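Local coordinates for conserved hypothetical protein (PDB 2FB6), which is of unknown function, a small single-chain protein built on a parallel beta sheet flanked by helices, at residues Ser88-Asn92 and Leu93-Val97. Numbering follows the deposited sequence.
Sequences SIITN and LGITV
I90 CG2 is the bump on which this helix-to-strand turn closes: it sits 3.5 Å from I95 CG2 and 3.6 Å from V97 CG2, filling the hollow between those two methyls. Its position follows from chi1 of -65°, which sets CG2 anti to the backbone N. The I90 and V97 side chains cross at about a right angle. L93 lies beside the I89 and I90 carbonyls, its CG 3.4 Å from I89 O. G94, with phi of 95°, closes a Schellman motif: its N bonds T91 O at 2.9 Å, while I95 N makes a weak bond to I90 O. Water then bridges T91 O and I95 O, and a second water accepts from V97 N. Around the apolar side, V54 of helix 49-56 meets I90, L93 and I95, and A76 of strand 73-77 meets I90 and I95. Shortening I95 to an alanine is likely to cost the CG2 and CD1 contacts with I90 and thin the packing against V54. Methyl packing thus holds one side of the Schellman turn and water links T91 O to I95 O on the other, as helix 87-92 passes into edge strand 96-98 with I90 and I95 buried against strand 73-77 and helix 49-56.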
loop_
_atom_site.group_PDB
_atom_site.type_symbol
_atom_site.label_atom_id
_atom_site.label_comp_id
_atom_site.label_asym_id
_atom_site.label_seq_id
_atom_site.Cartn_x
_atom_site.Cartn_y
_atom_site.Cartn_z
ATOM N N SER A 88 -10.742 4.057 -11.851
ATOM C CA SER A 88 -10.615 5.497 -12.071
ATOM C C SER A 88 -10.426 6.235 -10.743
ATOM O O SER A 88 -9.575 7.113 -10.638
ATOM C CB SER A 88 -11.834 6.049 -12.832
ATOM O OG SER A 88 -13.024 5.932 -12.064
ATOM N N ILE A 89 -11.210 5.854 -9.733
ATOM C CA ILE A 89 -11.129 6.478 -8.408
ATOM C C ILE A 89 -9.730 6.259 -7.817
ATOM O O ILE A 89 -9.091 7.190 -7.325
ATOM C CB ILE A 89 -12.219 5.907 -7.452
ATOM C CG1 ILE A 89 -13.622 6.310 -7.928
ATOM C CG2 ILE A 89 -12.010 6.397 -6.012
ATOM C CD1 ILE A 89 -14.725 5.493 -7.258
ATOM N N ILE A 90 -9.247 5.021 -7.901
ATOM C CA ILE A 90 -7.968 4.665 -7.297
ATOM C C ILE A 90 -6.809 5.372 -8.009
ATOM O O ILE A 90 -5.940 5.954 -7.352
ATOM C CB ILE A 90 -7.793 3.129 -7.272
ATOM C CG1 ILE A 90 -8.847 2.457 -6.361
ATOM C CG2 ILE A 90 -6.383 2.721 -6.857
ATOM C CD1 ILE A 90 -8.834 2.878 -4.896
ATOM N N THR A 91 -6.824 5.373 -9.345
ATOM C CA THR A 91 -5.810 6.053 -10.148
ATOM C C THR A 91 -5.787 7.555 -9.843
ATOM O O THR A 91 -4.721 8.179 -9.749
ATOM C CB THR A 91 -6.095 5.806 -11.656
ATOM O OG1 THR A 91 -5.756 4.451 -11.992
ATOM C CG2 THR A 91 -5.347 6.781 -12.561
ATOM N N ASN A 92 -6.985 8.131 -9.696
ATOM C CA ASN A 92 -7.125 9.565 -9.413
ATOM C C ASN A 92 -6.548 9.985 -8.064
ATOM O O ASN A 92 -6.232 11.162 -7.860
ATOM C CB ASN A 92 -8.588 10.013 -9.499
ATOM C CG ASN A 92 -9.121 10.042 -10.927
ATOM O OD1 ASN A 92 -8.364 9.957 -11.894
ATOM N ND2 ASN A 92 -10.443 10.142 -11.056
ATOM N N LEU A 93 -6.427 9.025 -7.137
ATOM C CA LEU A 93 -5.805 9.293 -5.832
ATOM C C LEU A 93 -4.289 9.294 -5.922
ATOM O O LEU A 93 -3.606 9.659 -4.961
ATOM C CB LEU A 93 -6.235 8.261 -4.780
ATOM C CG LEU A 93 -7.703 8.279 -4.369
ATOM C CD1 LEU A 93 -8.030 7.040 -3.577
ATOM C CD2 LEU A 93 -8.020 9.561 -3.568
ATOM N N GLY A 94 -3.758 8.869 -7.066
ATOM C CA GLY A 94 -2.322 8.794 -7.248
ATOM C C GLY A 94 -1.725 7.426 -6.957
ATOM O O GLY A 94 -0.499 7.266 -6.889
ATOM N N ILE A 95 -2.602 6.434 -6.792
ATOM C CA ILE A 95 -2.197 5.040 -6.586
ATOM C C ILE A 95 -1.926 4.389 -7.946
ATOM O O ILE A 95 -2.674 4.616 -8.916
ATOM C CB ILE A 95 -3.302 4.285 -5.805
ATOM C CG1 ILE A 95 -3.446 4.860 -4.393
ATOM C CG2 ILE A 95 -3.030 2.794 -5.742
ATOM C CD1 ILE A 95 -4.774 4.509 -3.722
ATOM N N THR A 96 -0.866 3.582 -8.003
ATOM C CA THR A 96 -0.527 2.840 -9.221
ATOM C C THR A 96 -1.441 1.634 -9.328
ATOM O O THR A 96 -1.490 0.807 -8.430
ATOM C CB THR A 96 0.949 2.368 -9.216
ATOM O OG1 THR A 96 1.800 3.516 -9.199
ATOM C CG2 THR A 96 1.263 1.503 -10.464
ATOM N N VAL A 97 -2.158 1.520 -10.436
ATOM C CA VAL A 97 -3.009 0.367 -10.638
ATOM C C VAL A 97 -2.345 -0.526 -11.675
ATOM O O VAL A 97 -2.047 -0.078 -12.785
ATOM C CB VAL A 97 -4.422 0.795 -11.111
ATOM C CG1 VAL A 97 -5.276 -0.393 -11.506
ATOM C CG2 VAL A 97 -5.115 1.612 -10.031
HETATM O O HOH W 1 -2.702 3.678 -12.184
HETATM O O HOH W 2 -2.168 7.098 -10.199
#